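Local coordinates for protein putative fimbrial subunit (Corynebacterium diphtheriae, PDB 4HSS) that probably polymerises as the major pilin, its subunits building the shaft of an adhesive pilus on the bacterial surface, at residues Glu41-Gly46 against Met138-Ser143; Gly125-Ala130 against Thr157-Glu162; Phe132-Pro137 against Tyr148-Tyr153; Arg276-Phe281 against Glu289-Thr294; Leu339-Val344 against Asp358-Thr363. All blocks are in the same frame, centred on the assembly; numbering follows the deposited sequence.

From the N terminus, contact 1 opens first, at Glu41-Gly46, and closes at Met138-Ser143. Contact 2 opens inside that span, at Gly125, and closes at Thr157-Glu162, so the two cross. Contact 3 lies nested within the loop closed by contact 2 and crosses contact 1, which it touches where Gly46 O meets Val151 N. Contacts 1 and 3 belong to the first prealbumin-like region, and contact 2 joins strand 126-128 to the part of strand 149-166 that continues into the Sgo0707 N2 region. Contact 4 is a hairpin there, touching contact 2 through Thr161. Contact 5, in series, closes a loop from Leu339-Val344 to Asp358-Thr363 in the second prealbumin-like region.

Contact 1 (Glu41-Gly46 against Met138-Ser143); sequences EKRATG and MVNEAS
Thr45 O is the polar atom on which this contact turns, and what meets it is carbon: Asn140 CB stands 3.1 Å from Thr45 O, and the methyl Met138 CE comes within 3.4 Å of the same oxygen. Two side chains of the 138-143 loop therefore touch this oxygen through carbon, and neither bonds it. Asn140 is turned with its CG opposite the backbone N (chi1 166°), which sends the amide across Thr45 so that Asn140 CG lies 4.0 Å from Thr45 CB. Beyond it, Asn140 OD1 sits over one face of the Arg43 guanidinium, 3.1 Å from Arg43 NH2. Amide and guanidinium planes stand 87° apart and the angle at the donor is poor, so this is a close polar approach over the face, probably favourable, and not a hydrogen bond. The bend of the methionine chain at its last torsion (chi3 -79°) brings Met138 CE back to Thr45 while Met138 SD rests 3.8 Å from Gly46 CA, against the bare backbone of a glycine with positive phi. Thr45 OG1 is engaged by Lys47 N. In the prealbumin-like domain the contact joins two surface loops, one between strands 28-36 and 55-56, the other between strands 132-136 and 149-166; a backbone bond ties Gly46 to Val151 of the last of these strands, and another, Met138 with Asn147, closes the second loop on itself.

Contact 2 (Gly125-Ala130 against Thr157-Glu162); sequences GIVTGA and TETKTE
Gly125 O accepts two hydrogen bonds from one residue: Thr159 N at 2.8 Å from Gly125 O, with a nearly straight N-H (163°), and Thr159 OG1 at 3.0 Å from the same oxygen. The two donors approach from opposite faces of the carbonyl plane, so the oxygen is held from both sides of it. The motif is a short antiparallel bridge in a mixed sheet, formed on strand 149-166, which is shared between the prealbumin-like and Sgo0707 N2 regions and takes strand 126-128 alongside. Val127 and Thr157 make its hydrogen-bonded pair: Val127 N gives a bond to Thr157 O that is almost linear (2.9 Å, 178°), and Thr157 N returns a more bent one to Val127 O (3.1 Å). Ile126 and Glu158 follow as the non-hydrogen-bonded pair, supported by CA-H...O contacts of Ile126 CA with Thr157 O and of Glu158 CA with Gly125 O.

The side chains divide between the two faces. On that of Val127 and Thr157, Thr157 OG1 finds its partners in Thr186 OG1 and Gly37 O. Thr159 has its hydroxyl between the backbone N and the carbonyl carbon (chi1 57°), the rotation that carries OG1 back to Gly125 and lets Thr159 CG2 meet Val127 CG2 at 3.7 Å, the two side chains at about a right angle. On the other face, Ile126 reaches across to the paired strand with its far end, and Ile126 CD1 lies 3.8 Å from Glu158 CG, on the aliphatic part of the glutamate.

Contact 3 (Phe132-Pro137 against Tyr148-Tyr153); sequences FIVSIP and YNVVAY
Tyr148 lies beside Pro137 and offers it one ring face: past CB, Tyr148 CG is 4.0 Å from Pro137 CB; Tyr148 CD1 is nearer still to Pro137 CB, at 3.8 Å, and CE1 lies against Pro137 CG. At the tip, Tyr148 OH leaves the contact to bond Asp23 N. The setting is the sandwich of a prealbumin-like domain, in which strand 132-136 of one sheet faces strand 149-152 of the other; their axes come within 7.9 Å and run antiparallel at 159°. Pro137 CB stands over the tyrosine face, 15° off the ring normal, in a CH-pi contact displaced toward the rim, and the peptide before Pro137 is cis. Arg26 adds a cation-pi contact to the ring.

Inside the sandwich the side-chain contacts are mainly apolar. With Val150 CG1 trans to the backbone N (chi1 177°), the two methyls part: Val150 CG2 approaches Ser135 O at 3.5 Å and Ile136 CG1 at 4.2 Å, while CG1 faces Val134 CG1. At the far end Phe132 comes down obliquely, and both CE2 and CZ of its ring lie 4.0 Å from Ala152 CB.

Contact 4 (Arg276-Phe281 against Glu289-Thr294); sequences RADVIF and EVKNKT
Ala277 and Thr294 begin the polar set of this antiparallel beta hairpin. Ala277 N bonds the side-chain oxygen Thr294 OG1 at 3.0 Å, in place of a backbone carbonyl, while Thr294 N bonds Ala277 O. Two regular hydrogen-bonded pairs follow, Val279 with Asn292 and Phe281 with Val290; the shortest of their four bonds runs from Val290 N to Phe281 O, 2.7 Å, almost in line with the carbonyl. Between them, at the non-hydrogen-bonded pairs, CA-H...O contacts fill in, as from Ile280 CA to Val290 O at 3.3 Å with 159° at the hydrogen.

Carbon contacts gather on the face of Val279, Phe281 and Val290, joined by Asn292 CB. Phe281 has CG between the backbone N and the carbonyl carbon (chi1 54°), which folds the ring back over the hairpin; Val290 O then sits over the ring centre, and Phe281 CE1 touches Val290 CB at 3.5 Å. Val279 CG2 packs on Asn292 CB at 3.6 Å.

The opposite face carries charge. Asp278 OD1 lies 3.4 Å from Lys293 CD, but Lys291 NZ and Lys293 NZ stay 4.9 and 5.1 Å from it, so any attraction is probably long-range. Glu289, at the hairpin's end, lays its carboxylate carbon against Ile280 CG2; its OE2 makes a long, weak ion pair with Arg197.

Within the Sgo0707 N2 domain, strand 196-201 pairs with strand 272-282 on its other side, through Asp278 with Glu199 and Ile280 with Arg197, and the face of Val279 and Asn292 packs on Thr161 of strand 149-166.

Contact 5 (Leu339-Val344 against Asp358-Thr363); sequences LTVDGV and DGLHVT
The rotations of Val341 and Leu360 decide how they meet. In Val341 the CG1 methyl is swung opposite the backbone N (chi1 -179°) and CG2 opposite the carbonyl carbon, which splits the two methyls between different partners: Val341 CG1 approaches Gly359 O at 3.5 Å, and Val341 CG2 meets Leu360 CD2 at 3.8 Å. In Leu360, CG is opposite the carbonyl carbon (chi1 -51°), and the CD2 branch meets the valine, the side chains crossing at about a right angle. The backbones stay apart, 7.3 Å between Val341 CA and Gly359 CA, so these methyls and a water carry the approach.

Val341 opens a type I' turn that ends at Val344, closed by Val341 N to Val344 O at 2.9 Å and by Val344 N to Val341 O. Asp342 and Gly343 at its corner both have positive phi. This turn lies against strand 354-361 in the second prealbumin-like domain, where Leu360 packs on Leu325 of strand 322-328 and Phe378 of strand 377-384, in the domain's other sheet. Leu360 is about 7 Å, side chain to side chain, from calcium ligand Ile406.

A water lies between the segments, 3.2 Å from Asp342 OD2 and 2.9 Å from Asp358 O; with more acceptors in reach than protons, it need not bond both. That carbonyl belongs to the cis peptide preceding Gly359, while Asp358 OD1 bonds Val267 N.

Contact 1 (Glu41-Gly46 against Met138-Ser143)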
# COMPACT_ATOMS: atom_id res chain seq x y z
N GLU A 41 -19.91 4.73 -22.17
CA GLU A 41 -19.56 5.02 -23.57
C GLU A 41 -20.86 5.14 -24.39
O GLU A 41 -20.86 5.04 -25.62
CB GLU A 41 -18.61 3.95 -24.13
CG GLU A 41 -17.25 3.91 -23.45
CD GLU A 41 -16.42 2.68 -23.75
OE1 GLU A 41 -16.56 2.11 -24.86
OE2 GLU A 41 -15.61 2.28 -22.88
N LYS A 42 -21.97 5.38 -23.66
CA LYS A 42 -23.36 5.57 -24.08
C LYS A 42 -23.72 7.04 -23.81
O LYS A 42 -23.69 7.49 -22.65
CB LYS A 42 -24.26 4.57 -23.30
CG LYS A 42 -25.74 4.95 -23.10
CD LYS A 42 -26.31 4.19 -21.89
CE LYS A 42 -27.69 4.67 -21.49
NZ LYS A 42 -28.26 3.88 -20.37
N ARG A 43 -23.98 7.81 -24.88
CA ARG A 43 -24.36 9.22 -24.75
C ARG A 43 -25.75 9.27 -24.12
O ARG A 43 -26.69 8.66 -24.64
CB ARG A 43 -24.28 9.95 -26.11
CG ARG A 43 -24.79 11.40 -26.11
CD ARG A 43 -25.85 11.61 -27.18
NE ARG A 43 -27.00 10.73 -27.00
CZ ARG A 43 -27.88 10.42 -27.95
NH1 ARG A 43 -27.76 10.93 -29.17
NH2 ARG A 43 -28.89 9.60 -27.69
N ALA A 44 -25.83 9.91 -22.93
CA ALA A 44 -27.03 10.01 -22.11
C ALA A 44 -28.10 10.93 -22.69
O ALA A 44 -27.80 12.00 -23.25
CB ALA A 44 -26.67 10.48 -20.72
N THR A 45 -29.35 10.51 -22.50
CA THR A 45 -30.58 11.20 -22.87
C THR A 45 -30.68 12.63 -22.25
O THR A 45 -31.29 13.53 -22.86
CB THR A 45 -31.77 10.37 -22.40
OG1 THR A 45 -31.82 10.39 -20.97
CG2 THR A 45 -31.73 8.94 -22.90
N GLY A 46 -30.13 12.80 -21.04
CA GLY A 46 -30.21 14.03 -20.25
C GLY A 46 -31.42 13.94 -19.34
O GLY A 46 -31.74 14.87 -18.60
N MET A 138 -32.46 21.37 -22.70
CA MET A 138 -31.87 20.52 -23.74
C MET A 138 -32.92 19.59 -24.28
O MET A 138 -34.02 19.52 -23.73
CB MET A 138 -30.68 19.70 -23.17
CG MET A 138 -31.11 18.53 -22.28
SD MET A 138 -29.77 17.44 -21.79
CE MET A 138 -29.55 16.44 -23.26
N VAL A 139 -32.55 18.84 -25.34
CA VAL A 139 -33.36 17.77 -25.92
C VAL A 139 -32.45 16.61 -26.25
O VAL A 139 -31.29 16.83 -26.65
CB VAL A 139 -34.25 18.17 -27.14
CG1 VAL A 139 -35.51 18.92 -26.71
CG2 VAL A 139 -33.45 18.93 -28.21
N ASN A 140 -32.95 15.38 -26.08
CA ASN A 140 -32.19 14.19 -26.46
C ASN A 140 -32.37 13.98 -27.98
O ASN A 140 -31.40 13.79 -28.71
CB ASN A 140 -32.65 12.97 -25.64
CG ASN A 140 -32.18 11.64 -26.16
OD1 ASN A 140 -30.98 11.41 -26.35
ND2 ASN A 140 -33.12 10.74 -26.42
N GLU A 141 -33.63 14.06 -28.43
CA GLU A 141 -34.14 13.93 -29.80
C GLU A 141 -34.85 15.22 -30.23
O GLU A 141 -35.43 15.91 -29.38
CB GLU A 141 -35.17 12.77 -29.84
CG GLU A 141 -34.71 11.49 -30.52
CD GLU A 141 -35.75 10.39 -30.43
OE1 GLU A 141 -36.38 10.07 -31.46
OE2 GLU A 141 -35.96 9.86 -29.31
N ALA A 142 -34.89 15.50 -31.54
CA ALA A 142 -35.60 16.68 -32.06
C ALA A 142 -37.10 16.64 -31.73
O ALA A 142 -37.70 17.71 -31.51
CB ALA A 142 -35.40 16.81 -33.55
N SER A 143 -37.68 15.41 -31.63
CA SER A 143 -39.11 15.19 -31.32
C SER A 143 -39.45 15.42 -29.83
O SER A 143 -40.62 15.47 -29.47
CB SER A 143 -39.53 13.78 -31.72
OG SER A 143 -38.75 12.79 -31.08

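Contact 2 (Gly125-Ala130 against Thr157-Glu162)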
# COMPACT_ATOMS: atom_id res chain seq x y z
N GLY A 125 -8.88 7.23 -2.84
CA GLY A 125 -8.87 6.17 -3.85
C GLY A 125 -9.72 6.39 -5.09
O GLY A 125 -9.67 5.58 -6.02
N ILE A 126 -10.51 7.48 -5.11
CA ILE A 126 -11.37 7.79 -6.26
C ILE A 126 -10.57 8.51 -7.36
O ILE A 126 -9.96 9.57 -7.13
CB ILE A 126 -12.63 8.61 -5.84
CG1 ILE A 126 -13.52 7.85 -4.79
CG2 ILE A 126 -13.44 9.08 -7.06
CD1 ILE A 126 -13.97 6.36 -5.14
N VAL A 127 -10.61 7.90 -8.55
CA VAL A 127 -10.11 8.39 -9.84
C VAL A 127 -11.34 9.00 -10.54
O VAL A 127 -12.24 8.27 -10.98
CB VAL A 127 -9.48 7.23 -10.64
CG1 VAL A 127 -8.86 7.69 -11.93
CG2 VAL A 127 -8.48 6.44 -9.81
N THR A 128 -11.42 10.32 -10.56
CA THR A 128 -12.55 11.07 -11.11
C THR A 128 -12.60 11.00 -12.63
O THR A 128 -11.58 10.83 -13.28
CB THR A 128 -12.51 12.55 -10.64
OG1 THR A 128 -11.38 13.22 -11.21
CG2 THR A 128 -12.52 12.71 -9.11
N GLY A 129 -13.81 11.15 -13.16
CA GLY A 129 -14.10 11.24 -14.58
C GLY A 129 -13.78 12.64 -15.10
O GLY A 129 -13.52 13.57 -14.32
N ALA A 130 -13.80 12.80 -16.43
CA ALA A 130 -13.48 14.06 -17.11
C ALA A 130 -14.60 15.08 -16.99
O ALA A 130 -15.77 14.69 -16.90
CB ALA A 130 -13.20 13.79 -18.59
N THR A 157 -13.87 5.66 -10.46
CA THR A 157 -13.30 4.34 -10.22
C THR A 157 -12.57 4.38 -8.89
O THR A 157 -11.80 5.30 -8.62
CB THR A 157 -12.39 3.97 -11.42
OG1 THR A 157 -13.17 3.94 -12.61
CG2 THR A 157 -11.69 2.64 -11.25
N GLU A 158 -12.84 3.38 -8.06
CA GLU A 158 -12.20 3.18 -6.77
C GLU A 158 -10.95 2.34 -6.99
O GLU A 158 -11.02 1.27 -7.59
CB GLU A 158 -13.18 2.48 -5.80
CG GLU A 158 -12.92 2.77 -4.32
CD GLU A 158 -13.78 1.99 -3.33
OE1 GLU A 158 -15.00 1.86 -3.55
OE2 GLU A 158 -13.22 1.54 -2.30
N THR A 159 -9.80 2.88 -6.61
CA THR A 159 -8.52 2.18 -6.73
C THR A 159 -7.92 2.07 -5.34
O THR A 159 -7.59 3.10 -4.73
CB THR A 159 -7.54 2.86 -7.71
OG1 THR A 159 -7.31 4.22 -7.32
CG2 THR A 159 -7.98 2.78 -9.17
N LYS A 160 -7.82 0.83 -4.83
CA LYS A 160 -7.22 0.51 -3.52
C LYS A 160 -5.74 0.10 -3.69
O LYS A 160 -5.41 -0.54 -4.68
CB LYS A 160 -7.99 -0.65 -2.85
CG LYS A 160 -8.74 -0.28 -1.59
CD LYS A 160 -9.78 -1.34 -1.21
CE LYS A 160 -11.14 -1.10 -1.82
NZ LYS A 160 -12.15 -2.05 -1.30
N THR A 161 -4.90 0.41 -2.69
CA THR A 161 -3.46 0.06 -2.67
C THR A 161 -3.15 -0.62 -1.33
O THR A 161 -3.48 -0.07 -0.29
CB THR A 161 -2.61 1.31 -2.90
OG1 THR A 161 -3.30 2.16 -3.80
CG2 THR A 161 -1.27 0.99 -3.48
N GLU A 162 -2.53 -1.82 -1.36
CA GLU A 162 -2.24 -2.62 -0.15
C GLU A 162 -0.77 -3.16 -0.16
O GLU A 162 -0.20 -3.42 -1.22
CB GLU A 162 -3.27 -3.77 -0.07
CG GLU A 162 -3.18 -4.66 1.17
CD GLU A 162 -3.67 -6.10 1.04
OE1 GLU A 162 -3.21 -6.81 0.11
OE2 GLU A 162 -4.45 -6.53 1.91

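Contact 3 (Phe132-Pro137 against Tyr148-Tyr153)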
# COMPACT_ATOMS: atom_id res chain seq x y z
N PHE A 132 -17.51 17.81 -18.08
CA PHE A 132 -18.47 17.77 -19.17
C PHE A 132 -19.29 19.04 -19.23
O PHE A 132 -19.26 19.85 -18.30
CB PHE A 132 -19.38 16.54 -19.04
CG PHE A 132 -20.22 16.40 -17.79
CD1 PHE A 132 -19.71 15.80 -16.65
CD2 PHE A 132 -21.57 16.76 -17.79
CE1 PHE A 132 -20.51 15.60 -15.52
CE2 PHE A 132 -22.37 16.55 -16.67
CZ PHE A 132 -21.85 15.95 -15.55
N ILE A 133 -20.01 19.23 -20.36
CA ILE A 133 -20.84 20.39 -20.69
C ILE A 133 -22.31 19.97 -20.69
O ILE A 133 -22.62 18.89 -21.18
CB ILE A 133 -20.35 20.97 -22.08
CG1 ILE A 133 -18.99 21.70 -21.97
CG2 ILE A 133 -21.38 21.82 -22.79
CD1 ILE A 133 -18.97 23.05 -21.19
N VAL A 134 -23.19 20.81 -20.13
CA VAL A 134 -24.64 20.57 -20.14
C VAL A 134 -25.36 21.88 -20.53
O VAL A 134 -24.95 22.97 -20.15
CB VAL A 134 -25.27 19.93 -18.87
CG1 VAL A 134 -24.75 18.51 -18.63
CG2 VAL A 134 -25.08 20.79 -17.62
N SER A 135 -26.45 21.72 -21.27
CA SER A 135 -27.32 22.80 -21.73
C SER A 135 -28.63 22.73 -20.94
O SER A 135 -29.18 21.64 -20.79
CB SER A 135 -27.56 22.68 -23.23
OG SER A 135 -28.50 23.66 -23.65
N ILE A 136 -29.10 23.89 -20.43
CA ILE A 136 -30.35 24.02 -19.65
C ILE A 136 -31.18 25.08 -20.33
O ILE A 136 -30.81 26.24 -20.26
CB ILE A 136 -30.09 24.31 -18.14
CG1 ILE A 136 -29.28 23.18 -17.48
CG2 ILE A 136 -31.40 24.56 -17.38
CD1 ILE A 136 -29.02 23.32 -16.12
N PRO A 137 -32.25 24.72 -21.08
CA PRO A 137 -32.79 23.37 -21.34
C PRO A 137 -32.04 22.61 -22.45
O PRO A 137 -31.10 23.12 -23.05
CB PRO A 137 -34.24 23.67 -21.74
CG PRO A 137 -34.17 24.98 -22.45
CD PRO A 137 -33.04 25.75 -21.79
N TYR A 148 -35.87 21.00 -19.01
CA TYR A 148 -35.29 21.99 -18.11
C TYR A 148 -34.67 21.33 -16.89
O TYR A 148 -33.91 21.98 -16.17
CB TYR A 148 -36.39 22.98 -17.68
CG TYR A 148 -37.00 23.77 -18.84
CD1 TYR A 148 -36.57 25.06 -19.12
CD2 TYR A 148 -38.01 23.23 -19.63
CE1 TYR A 148 -37.14 25.80 -20.17
CE2 TYR A 148 -38.58 23.95 -20.69
CZ TYR A 148 -38.14 25.24 -20.95
OH TYR A 148 -38.69 25.96 -21.97
N ASN A 149 -34.97 20.04 -16.65
CA ASN A 149 -34.49 19.29 -15.48
C ASN A 149 -33.61 18.14 -15.96
O ASN A 149 -34.06 17.00 -16.17
CB ASN A 149 -35.67 18.83 -14.62
CG ASN A 149 -36.64 19.96 -14.34
OD1 ASN A 149 -36.31 20.98 -13.70
ND2 ASN A 149 -37.83 19.86 -14.92
N VAL A 150 -32.34 18.49 -16.22
CA VAL A 150 -31.30 17.64 -16.77
C VAL A 150 -30.80 16.69 -15.70
O VAL A 150 -30.60 17.07 -14.54
CB VAL A 150 -30.16 18.50 -17.40
CG1 VAL A 150 -29.01 17.63 -17.94
CG2 VAL A 150 -30.72 19.40 -18.52
N VAL A 151 -30.64 15.42 -16.11
CA VAL A 151 -30.15 14.34 -15.28
C VAL A 151 -28.90 13.77 -15.96
O VAL A 151 -28.94 13.49 -17.15
CB VAL A 151 -31.25 13.26 -15.00
CG1 VAL A 151 -30.74 12.21 -14.03
CG2 VAL A 151 -32.53 13.88 -14.47
N ALA A 152 -27.77 13.64 -15.21
CA ALA A 152 -26.51 13.11 -15.71
C ALA A 152 -25.95 12.08 -14.74
O ALA A 152 -26.20 12.17 -13.53
CB ALA A 152 -25.49 14.22 -15.94
N TYR A 153 -25.19 11.10 -15.28
CA TYR A 153 -24.64 10.01 -14.50
C TYR A 153 -23.11 10.01 -14.60
O TYR A 153 -22.56 9.21 -15.36
CB TYR A 153 -25.25 8.67 -14.96
CG TYR A 153 -26.76 8.61 -14.78
CD1 TYR A 153 -27.33 7.97 -13.68
CD2 TYR A 153 -27.61 9.24 -15.68
CE1 TYR A 153 -28.71 7.96 -13.49
CE2 TYR A 153 -28.99 9.24 -15.50
CZ TYR A 153 -29.54 8.59 -14.40
OH TYR A 153 -30.90 8.58 -14.25

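Contact 4 (Arg276-Phe281 against Glu289-Thr294)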
# COMPACT_ATOMS: atom_id res chain seq x y z
N ARG A 276 6.17 1.09 3.87
CA ARG A 276 4.98 1.60 3.21
C ARG A 276 5.41 1.94 1.81
O ARG A 276 6.58 2.23 1.58
CB ARG A 276 4.35 2.77 3.97
CG ARG A 276 5.20 4.01 4.14
CD ARG A 276 4.39 5.08 4.85
NE ARG A 276 4.86 6.43 4.50
CZ ARG A 276 5.78 7.11 5.19
NH1 ARG A 276 6.35 6.57 6.26
NH2 ARG A 276 6.14 8.32 4.80
N ALA A 277 4.48 1.86 0.87
CA ALA A 277 4.79 2.11 -0.53
C ALA A 277 3.77 3.06 -1.20
O ALA A 277 2.76 3.42 -0.60
CB ALA A 277 4.84 0.77 -1.27
N ASP A 278 4.07 3.47 -2.45
CA ASP A 278 3.24 4.33 -3.29
C ASP A 278 3.01 3.70 -4.68
O ASP A 278 3.85 2.93 -5.15
CB ASP A 278 3.88 5.73 -3.49
CG ASP A 278 4.35 6.44 -2.23
OD1 ASP A 278 3.64 7.37 -1.77
OD2 ASP A 278 5.46 6.09 -1.72
N VAL A 279 1.89 4.05 -5.34
CA VAL A 279 1.66 3.72 -6.73
C VAL A 279 1.33 5.04 -7.40
O VAL A 279 0.59 5.84 -6.82
CB VAL A 279 0.69 2.58 -7.15
CG1 VAL A 279 1.15 1.23 -6.64
CG2 VAL A 279 -0.75 2.86 -6.75
N ILE A 280 1.98 5.30 -8.56
CA ILE A 280 1.78 6.51 -9.35
C ILE A 280 1.39 6.11 -10.76
O ILE A 280 2.10 5.36 -11.42
CB ILE A 280 3.00 7.48 -9.35
CG1 ILE A 280 3.52 7.75 -7.93
CG2 ILE A 280 2.63 8.78 -10.00
CD1 ILE A 280 4.88 7.28 -7.70
N PHE A 281 0.26 6.63 -11.22
CA PHE A 281 -0.26 6.45 -12.56
C PHE A 281 -0.99 7.70 -12.97
O PHE A 281 -1.32 8.51 -12.10
CB PHE A 281 -1.18 5.22 -12.66
CG PHE A 281 -2.31 5.21 -11.67
CD1 PHE A 281 -3.48 5.93 -11.91
CD2 PHE A 281 -2.21 4.49 -10.48
CE1 PHE A 281 -4.51 5.95 -10.98
CE2 PHE A 281 -3.26 4.50 -9.55
CZ PHE A 281 -4.40 5.23 -9.81
N GLU A 289 -1.56 13.27 -12.71
CA GLU A 289 -0.94 12.21 -11.91
C GLU A 289 -1.75 11.85 -10.65
O GLU A 289 -2.20 12.73 -9.92
CB GLU A 289 0.49 12.62 -11.49
CG GLU A 289 1.60 11.90 -12.25
CD GLU A 289 3.01 11.90 -11.65
OE1 GLU A 289 3.17 12.38 -10.50
OE2 GLU A 289 3.94 11.40 -12.32
N VAL A 290 -1.89 10.54 -10.37
CA VAL A 290 -2.55 10.01 -9.19
C VAL A 290 -1.52 9.25 -8.33
O VAL A 290 -0.95 8.25 -8.76
CB VAL A 290 -3.77 9.10 -9.53
CG1 VAL A 290 -4.37 8.50 -8.26
CG2 VAL A 290 -4.84 9.85 -10.35
N LYS A 291 -1.32 9.73 -7.09
CA LYS A 291 -0.48 9.05 -6.12
C LYS A 291 -1.40 8.29 -5.17
O LYS A 291 -2.38 8.85 -4.67
CB LYS A 291 0.40 10.04 -5.36
CG LYS A 291 1.58 9.37 -4.67
CD LYS A 291 2.54 10.42 -4.11
CE LYS A 291 3.98 10.03 -4.29
NZ LYS A 291 4.44 10.23 -5.69
N ASN A 292 -1.10 7.04 -4.94
CA ASN A 292 -1.86 6.22 -4.01
C ASN A 292 -0.88 5.63 -3.03
O ASN A 292 0.17 5.14 -3.44
CB ASN A 292 -2.66 5.15 -4.74
CG ASN A 292 -3.98 5.59 -5.32
OD1 ASN A 292 -4.46 6.71 -5.07
ND2 ASN A 292 -4.62 4.70 -6.09
N LYS A 293 -1.18 5.74 -1.73
CA LYS A 293 -0.28 5.29 -0.65
C LYS A 293 -0.85 4.05 0.03
O LYS A 293 -2.05 4.01 0.29
CB LYS A 293 -0.06 6.43 0.38
CG LYS A 293 0.46 7.74 -0.21
CD LYS A 293 1.51 8.38 0.72
CE LYS A 293 1.80 9.84 0.47
NZ LYS A 293 0.57 10.67 0.56
N THR A 294 -0.00 3.04 0.31
CA THR A 294 -0.42 1.78 0.97
C THR A 294 -0.49 1.98 2.48
O THR A 294 -0.08 3.01 3.01
CB THR A 294 0.59 0.59 0.67
OG1 THR A 294 1.81 0.70 1.42
CG2 THR A 294 0.92 0.42 -0.79

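Contact 5 (Leu339-Val344 against Asp358-Thr363)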
# COMPACT_ATOMS: atom_id res chain seq x y z
N LEU A 339 20.59 -23.55 13.30
CA LEU A 339 20.27 -22.45 12.40
C LEU A 339 21.49 -21.65 12.02
O LEU A 339 22.39 -21.49 12.84
CB LEU A 339 19.23 -21.50 13.03
CG LEU A 339 17.93 -22.11 13.55
CD1 LEU A 339 17.21 -21.13 14.43
CD2 LEU A 339 17.03 -22.62 12.42
N THR A 340 21.50 -21.13 10.78
CA THR A 340 22.57 -20.26 10.27
C THR A 340 22.03 -18.84 10.24
O THR A 340 21.08 -18.55 9.50
CB THR A 340 23.13 -20.73 8.92
OG1 THR A 340 23.65 -22.06 9.05
CG2 THR A 340 24.23 -19.82 8.41
N VAL A 341 22.61 -17.98 11.10
CA VAL A 341 22.26 -16.57 11.22
C VAL A 341 23.47 -15.78 10.76
O VAL A 341 24.52 -15.88 11.39
CB VAL A 341 21.79 -16.16 12.64
CG1 VAL A 341 21.41 -14.67 12.70
CG2 VAL A 341 20.63 -17.05 13.12
N ASP A 342 23.34 -15.05 9.63
CA ASP A 342 24.39 -14.19 9.07
C ASP A 342 25.74 -14.97 8.91
O ASP A 342 26.77 -14.54 9.42
CB ASP A 342 24.54 -12.92 9.95
CG ASP A 342 25.53 -11.86 9.51
OD1 ASP A 342 25.92 -11.87 8.32
OD2 ASP A 342 25.91 -11.02 10.36
N GLY A 343 25.67 -16.12 8.23
CA GLY A 343 26.79 -17.00 7.92
C GLY A 343 27.52 -17.67 9.08
O GLY A 343 28.68 -18.09 8.93
N VAL A 344 26.85 -17.79 10.25
CA VAL A 344 27.41 -18.41 11.44
C VAL A 344 26.38 -19.42 11.95
O VAL A 344 25.18 -19.11 11.99
CB VAL A 344 27.79 -17.33 12.53
CG1 VAL A 344 28.30 -17.96 13.81
CG2 VAL A 344 28.81 -16.31 12.01
N ASP A 358 23.27 -11.05 16.32
CA ASP A 358 22.57 -9.93 15.67
C ASP A 358 22.07 -10.45 14.31
O ASP A 358 22.87 -10.53 13.39
CB ASP A 358 23.50 -8.69 15.52
CG ASP A 358 22.85 -7.36 15.14
OD1 ASP A 358 21.84 -7.38 14.41
OD2 ASP A 358 23.39 -6.30 15.52
N GLY A 359 20.84 -10.92 14.19
CA GLY A 359 19.76 -10.95 15.18
C GLY A 359 18.69 -11.93 14.76
O GLY A 359 18.82 -12.62 13.74
N LEU A 360 17.62 -12.03 15.55
CA LEU A 360 16.56 -13.03 15.31
C LEU A 360 15.19 -12.43 15.16
O LEU A 360 14.90 -11.39 15.77
CB LEU A 360 16.52 -14.06 16.46
CG LEU A 360 17.80 -14.75 16.88
CD1 LEU A 360 17.60 -15.56 18.14
CD2 LEU A 360 18.37 -15.59 15.75
N HIS A 361 14.31 -13.15 14.44
CA HIS A 361 12.91 -12.79 14.23
C HIS A 361 12.13 -13.03 15.53
O HIS A 361 12.33 -14.05 16.18
CB HIS A 361 12.32 -13.63 13.05
CG HIS A 361 11.03 -13.11 12.51
ND1 HIS A 361 9.85 -13.26 13.20
CD2 HIS A 361 10.78 -12.44 11.37
CE1 HIS A 361 8.92 -12.67 12.47
NE2 HIS A 361 9.42 -12.18 11.35
N VAL A 362 11.28 -12.07 15.96
CA VAL A 362 10.49 -12.25 17.21
C VAL A 362 9.51 -13.38 17.00
O VAL A 362 9.02 -13.60 15.88
CB VAL A 362 9.78 -10.98 17.73
CG1 VAL A 362 10.78 -9.85 18.00
CG2 VAL A 362 8.65 -10.53 16.80
N THR A 363 9.19 -14.07 18.10
CA THR A 363 8.33 -15.24 18.09
C THR A 363 6.84 -14.92 18.20
O THR A 363 6.03 -15.85 18.02
CB THR A 363 8.75 -16.17 19.22
OG1 THR A 363 8.72 -15.47 20.47
CG2 THR A 363 10.13 -16.78 19.01
O HOH W 1 24.20 -8.65 11.57